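Long-range contacts in coat protein (Sulfolobus turreted icosahedral virus, PDB 2BBD), which probably builds the icosahedral shell of the virus as its major capsid protein, a double jelly roll of the kind seen in other large icosahedral viruses: residues P189-P194 with Q302-S307; H201-Q206 with I293-A298. One frame throughout, in Å; residues are numbered along the deposited sequence.

Contact 1: P189-P194 with Q302-S307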
loop_
_atom_site.group_PDB
_atom_site.type_symbol
_atom_site.label_atom_id
_atom_site.label_comp_id
_atom_site.label_asym_id
_atom_site.label_seq_id
_atom_site.Cartn_x
_atom_site.Cartn_y
_atom_site.Cartn_z
ATOM N N PRO A 189 -1.031 10.003 6.724
ATOM C CA PRO A 189 -0.759 11.311 6.130
ATOM C C PRO A 189 -0.207 12.319 7.130
ATOM O O PRO A 189 -0.285 12.116 8.339
ATOM C CB PRO A 189 -2.125 11.728 5.622
ATOM C CG PRO A 189 -3.028 11.246 6.745
ATOM C CD PRO A 189 -2.464 9.865 7.066
ATOM N N THR A 190 0.367 13.394 6.601
ATOM C CA THR A 190 0.885 14.499 7.402
ATOM C C THR A 190 0.628 15.728 6.541
ATOM O O THR A 190 1.254 15.920 5.493
ATOM C CB THR A 190 2.397 14.410 7.686
ATOM O OG1 THR A 190 2.685 13.250 8.482
ATOM C CG2 THR A 190 2.844 15.655 8.445
ATOM N N PHE A 191 -0.309 16.552 6.981
ATOM C CA PHE A 191 -0.669 17.734 6.233
ATOM C C PHE A 191 0.139 18.977 6.582
ATOM O O PHE A 191 0.712 19.089 7.663
ATOM C CB PHE A 191 -2.163 18.018 6.422
ATOM C CG PHE A 191 -3.037 16.820 6.149
ATOM C CD1 PHE A 191 -3.092 16.254 4.879
ATOM C CD2 PHE A 191 -3.775 16.230 7.179
ATOM C CE1 PHE A 191 -3.870 15.107 4.635
ATOM C CE2 PHE A 191 -4.551 15.090 6.947
ATOM C CZ PHE A 191 -4.596 14.529 5.674
ATOM N N ASN A 192 0.192 19.882 5.615
ATOM C CA ASN A 192 0.847 21.167 5.756
ATOM C C ASN A 192 2.300 21.151 6.194
ATOM O O ASN A 192 2.676 21.886 7.100
ATOM C CB ASN A 192 0.021 22.028 6.712
ATOM C CG ASN A 192 -1.474 21.894 6.464
ATOM O OD1 ASN A 192 -1.945 22.096 5.347
ATOM N ND2 ASN A 192 -2.225 21.548 7.507
ATOM N N VAL A 193 3.116 20.321 5.559
ATOM C CA VAL A 193 4.533 20.273 5.884
ATOM C C VAL A 193 5.190 21.445 5.150
ATOM O O VAL A 193 5.177 21.505 3.922
ATOM C CB VAL A 193 5.176 18.974 5.408
ATOM C CG1 VAL A 193 6.668 19.002 5.726
ATOM C CG2 VAL A 193 4.492 17.780 6.070
ATOM N N PRO A 194 5.768 22.393 5.903
ATOM C CA PRO A 194 6.428 23.579 5.344
ATOM C C PRO A 194 7.668 23.346 4.487
ATOM O O PRO A 194 8.391 22.369 4.659
ATOM C CB PRO A 194 6.732 24.417 6.583
ATOM C CG PRO A 194 6.994 23.380 7.624
ATOM C CD PRO A 194 5.894 22.367 7.373
ATOM N N GLN A 302 5.381 24.005 0.395
ATOM C CA GLN A 302 4.628 23.457 1.515
ATOM C C GLN A 302 3.637 22.480 0.897
ATOM O O GLN A 302 2.758 22.878 0.132
ATOM C CB GLN A 302 3.879 24.553 2.268
ATOM C CG GLN A 302 3.107 24.023 3.474
ATOM C CD GLN A 302 2.541 25.127 4.345
ATOM O OE1 GLN A 302 3.261 26.036 4.758
ATOM N NE2 GLN A 302 1.248 25.052 4.635
ATOM N N ASP A 303 3.791 21.200 1.217
ATOM C CA ASP A 303 2.917 20.178 0.655
ATOM C C ASP A 303 2.342 19.248 1.705
ATOM O O ASP A 303 2.670 19.328 2.889
ATOM C CB ASP A 303 3.669 19.289 -0.344
ATOM C CG ASP A 303 4.430 20.074 -1.396
ATOM O OD1 ASP A 303 3.897 21.082 -1.900
ATOM O OD2 ASP A 303 5.559 19.657 -1.728
ATOM N N ASN A 304 1.486 18.346 1.242
ATOM C CA ASN A 304 0.914 17.351 2.118
ATOM C C ASN A 304 1.710 16.085 1.820
ATOM O O ASN A 304 1.991 15.774 0.661
ATOM C CB ASN A 304 -0.576 17.190 1.830
ATOM C CG ASN A 304 -1.380 18.397 2.292
ATOM O OD1 ASN A 304 -1.049 19.022 3.301
ATOM N ND2 ASN A 304 -2.439 18.723 1.565
ATOM N N VAL A 305 2.106 15.385 2.877
ATOM C CA VAL A 305 2.905 14.179 2.751
ATOM C C VAL A 305 2.141 12.904 3.095
ATOM O O VAL A 305 1.371 12.861 4.053
ATOM C CB VAL A 305 4.148 14.265 3.670
ATOM C CG1 VAL A 305 5.058 13.055 3.444
ATOM C CG2 VAL A 305 4.892 15.592 3.416
ATOM N N TYR A 306 2.389 11.860 2.317
ATOM C CA TYR A 306 1.741 10.578 2.533
ATOM C C TYR A 306 2.752 9.469 2.688
ATOM O O TYR A 306 3.628 9.288 1.846
ATOM C CB TYR A 306 0.801 10.283 1.377
ATOM C CG TYR A 306 -0.303 11.297 1.320
ATOM C CD1 TYR A 306 -1.410 11.193 2.161
ATOM C CD2 TYR A 306 -0.205 12.404 0.484
ATOM C CE1 TYR A 306 -2.386 12.168 2.169
ATOM C CE2 TYR A 306 -1.167 13.385 0.486
ATOM C CZ TYR A 306 -2.259 13.268 1.329
ATOM O OH TYR A 306 -3.210 14.261 1.340
ATOM N N SER A 307 2.623 8.732 3.785
ATOM C CA SER A 307 3.525 7.635 4.074
ATOM C C SER A 307 2.779 6.301 4.180
ATOM O O SER A 307 1.942 6.105 5.069
ATOM C CB SER A 307 4.264 7.916 5.379
ATOM O OG SER A 307 5.096 6.836 5.732
#
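Pro189-Val193 pairs antiparallel with Asp303-Ser307, the axes of the two short strands approaching to 4.7 Å. Thr190 and Val305 form a hydrogen-bonded pair, each N bonding to the other's O. Val193 and Asp303 pair in the same manner. Between these two pairs the register slips by one residue. The result is a beta bulge, and Asn192 there takes up left-handed helical backbone angles. Its amide hydrogen is met by a side chain: Asn192 N donates to Asn304 OD1 at 2.8 Å, almost straight at 171° and nearly along the C=O axis. Asn304 CG stands beside its own backbone N (chi1 -71°), and from there OD1 reaches Asn192 N. The same group lies at the edge of the Phe191 ring, with Asn304 CG 3.8 Å from Phe191 CD1. Amide and ring planes are almost perpendicular. Further along that edge Phe191 CE1 meets Tyr306 OH at 3.5 Å. Pro189 CB packs on Tyr306 CE1, also at 3.5 Å. The Tyr306 ring also meets that of Tyr217 on the neighbouring strand 210-219. On the other sheet face, with Thr190, Val193 CG2 presses on Val305 CG2 at 3.5 Å, tighter than usual for methyl groups. Just before the strand, Gln302 CG lies 3.3 Å from Val193 O. The chemistry is thus divided. One face is apolar at its two valines, though Thr190 and Asp303 share it; the other mixes rings and amides, and Asn304 OD1 accepts where the bulge interrupts regular pairing.

Contact 2: H201-Q206 with I293-A298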
loop_
_atom_site.group_PDB
_atom_site.type_symbol
_atom_site.label_atom_id
_atom_site.label_comp_id
_atom_site.label_asym_id
_atom_site.label_seq_id
_atom_site.Cartn_x
_atom_site.Cartn_y
_atom_site.Cartn_z
ATOM N N HIS A 201 10.890 17.566 10.711
ATOM C CA HIS A 201 10.063 16.482 11.225
ATOM C C HIS A 201 8.700 16.311 10.560
ATOM O O HIS A 201 7.889 17.239 10.530
ATOM C CB HIS A 201 9.837 16.666 12.725
ATOM C CG HIS A 201 8.906 15.653 13.319
ATOM N ND1 HIS A 201 9.310 14.380 13.659
ATOM C CD2 HIS A 201 7.579 15.710 13.585
ATOM C CE1 HIS A 201 8.274 13.697 14.110
ATOM N NE2 HIS A 201 7.211 14.481 14.076
ATOM N N VAL A 202 8.453 15.114 10.036
ATOM C CA VAL A 202 7.173 14.800 9.420
ATOM C C VAL A 202 6.336 14.003 10.437
ATOM O O VAL A 202 5.252 14.432 10.833
ATOM C CB VAL A 202 7.357 13.958 8.150
ATOM C CG1 VAL A 202 6.002 13.686 7.510
ATOM C CG2 VAL A 202 8.281 14.687 7.175
ATOM N N ALA A 203 6.853 12.855 10.866
ATOM C CA ALA A 203 6.155 12.011 11.836
ATOM C C ALA A 203 7.092 11.024 12.522
ATOM O O ALA A 203 8.238 10.843 12.105
ATOM C CB ALA A 203 5.024 11.234 11.139
ATOM N N TYR A 204 6.593 10.391 13.582
ATOM C CA TYR A 204 7.349 9.373 14.311
ATOM C C TYR A 204 6.786 8.029 13.879
ATOM O O TYR A 204 5.597 7.921 13.581
ATOM C CB TYR A 204 7.151 9.510 15.824
ATOM C CG TYR A 204 7.750 10.757 16.438
ATOM C CD1 TYR A 204 9.131 10.894 16.595
ATOM C CD2 TYR A 204 6.929 11.799 16.865
ATOM C CE1 TYR A 204 9.679 12.050 17.163
ATOM C CE2 TYR A 204 7.460 12.947 17.432
ATOM C CZ TYR A 204 8.832 13.071 17.577
ATOM O OH TYR A 204 9.342 14.232 18.118
ATOM N N LEU A 205 7.637 7.014 13.813
ATOM C CA LEU A 205 7.158 5.683 13.456
ATOM C C LEU A 205 6.654 5.080 14.760
ATOM O O LEU A 205 7.359 5.106 15.767
ATOM C CB LEU A 205 8.288 4.805 12.915
ATOM C CG LEU A 205 9.178 5.315 11.783
ATOM C CD1 LEU A 205 9.819 4.114 11.109
ATOM C CD2 LEU A 205 8.376 6.127 10.784
ATOM N N GLN A 206 5.439 4.552 14.759
ATOM C CA GLN A 206 4.918 3.958 15.980
ATOM C C GLN A 206 5.538 2.600 16.224
ATOM O O GLN A 206 5.845 1.865 15.290
ATOM C CB GLN A 206 3.405 3.815 15.906
ATOM C CG GLN A 206 2.935 2.973 14.752
ATOM C CD GLN A 206 1.426 2.871 14.707
ATOM O OE1 GLN A 206 0.810 2.181 15.525
ATOM N NE2 GLN A 206 0.817 3.573 13.756
ATOM N N ILE A 293 11.823 7.327 16.759
ATOM C CA ILE A 293 12.350 7.398 15.406
ATOM C C ILE A 293 11.378 8.187 14.542
ATOM O O ILE A 293 10.181 7.905 14.514
ATOM C CB ILE A 293 12.563 5.995 14.807
ATOM C CG1 ILE A 293 13.397 5.141 15.772
ATOM C CG2 ILE A 293 13.292 6.109 13.474
ATOM C CD1 ILE A 293 13.718 3.737 15.258
ATOM N N GLU A 294 11.908 9.191 13.852
ATOM C CA GLU A 294 11.121 10.062 12.993
ATOM C C GLU A 294 11.665 10.047 11.575
ATOM O O GLU A 294 12.825 9.688 11.348
ATOM C CB GLU A 294 11.208 11.502 13.507
ATOM C CG GLU A 294 12.659 11.968 13.692
ATOM C CD GLU A 294 12.817 13.470 13.875
ATOM O OE1 GLU A 294 11.910 14.118 14.446
ATOM O OE2 GLU A 294 13.868 14.005 13.460
ATOM N N TYR A 295 10.823 10.417 10.616
ATOM C CA TYR A 295 11.292 10.539 9.244
ATOM C C TYR A 295 11.066 12.019 8.927
ATOM O O TYR A 295 10.050 12.602 9.317
ATOM C CB TYR A 295 10.556 9.581 8.290
ATOM C CG TYR A 295 9.205 10.008 7.762
ATOM C CD1 TYR A 295 9.100 10.788 6.615
ATOM C CD2 TYR A 295 8.028 9.562 8.367
ATOM C CE1 TYR A 295 7.855 11.111 6.077
ATOM C CE2 TYR A 295 6.785 9.877 7.839
ATOM C CZ TYR A 295 6.704 10.650 6.698
ATOM O OH TYR A 295 5.470 10.976 6.184
ATOM N N ASP A 296 12.050 12.631 8.274
ATOM C CA ASP A 296 12.009 14.053 7.954
ATOM C C ASP A 296 12.195 14.308 6.468
ATOM O O ASP A 296 12.829 13.522 5.763
ATOM C CB ASP A 296 13.123 14.781 8.714
ATOM C CG ASP A 296 13.211 14.362 10.173
ATOM O OD1 ASP A 296 14.342 14.258 10.691
ATOM O OD2 ASP A 296 12.156 14.148 10.805
ATOM N N LEU A 297 11.654 15.426 6.002
ATOM C CA LEU A 297 11.779 15.782 4.601
ATOM C C LEU A 297 12.143 17.246 4.384
ATOM O O LEU A 297 11.845 18.110 5.207
ATOM C CB LEU A 297 10.477 15.486 3.853
ATOM C CG LEU A 297 9.980 14.042 3.733
ATOM C CD1 LEU A 297 8.615 14.053 3.036
ATOM C CD2 LEU A 297 10.984 13.185 2.951
ATOM N N ALA A 298 12.819 17.500 3.269
ATOM C CA ALA A 298 13.178 18.849 2.868
ATOM C C ALA A 298 12.323 19.045 1.633
ATOM O O ALA A 298 12.457 18.294 0.663
ATOM C CB ALA A 298 14.659 18.938 2.508
HETATM O O HOH W 1 9.471 5.896 17.405
#
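His201 reaches across to Glu294, its CG anti to the backbone N (chi1 175°). CB comes first, 3.7 Å from Glu294 OE1 and also near Asp296 OD2. CG is 3.6 Å from that same Glu294 OE1. ND1 then donates to Glu294 OE1 at 2.7 Å. This bond is bent: the oxygen sits out of the imidazole plane, and the nitrogen meets OE1 from above the carboxylate plane. Ring and carboxylate planes differ by 31°. At the tip, His201 CE1 lies over the centre of the Tyr204 ring, 3.4 Å above its plane. That ring in turn touches Glu294, Tyr204 CD1 against Glu294 CB. Glu294 OE2 is also only 2.8 Å from Asp296 OD1, two acceptors close together. The two carboxylates might favour a protonated imidazole, or one of them might itself hold a proton. The backbone beneath is a classic beta bulge: Val202 and Ala203 both face Tyr295. Val202 N donates to Tyr295 O, and Tyr295 N to Ala203 O. The bulge lies in strand 200-204, within this chain an edge strand of a four-stranded antiparallel sheet, in what is probably the second jelly roll. Val202 points toward the other strand, and its CB makes a CH-pi contact over one face of the Tyr295 ring, 3.8 Å from the centroid. Val202 CG1 reaches the hydroxyl end, 3.1 Å from Tyr295 OH. Val202 CG2 packs on Leu297 CG. Ala203 CB and Leu205 CD2 touch the same tyrosine at CE2 and CD2. Past Tyr204, Leu205 N bonds to Ile293 O, and a water joins Leu205 O to Ile293 N.

Contacts 1 and 2 have their centres 11 Å apart and lie in different sheets. Contact 1 joins strands 182-193 and 303-313 of the larger mixed sheet. Contact 2 joins strands 200-204 and 293-299 of the smaller antiparallel one. Along the chain the order is 189-194, 201-206, 293-298, 302-307, so each strand of contact 1 is the sequence neighbour of one of contact 2. The sheets pack together here: Tyr295 OH meets Ser307 CB at 3.4 Å, and Val305 CG1 meets Leu297 CD1 at 3.7 Å. The two contacts thus contribute to both layers of what is probably the second jelly roll of this coat protein, and to the interior between them, mostly apolar but holding the Tyr295 hydroxyl.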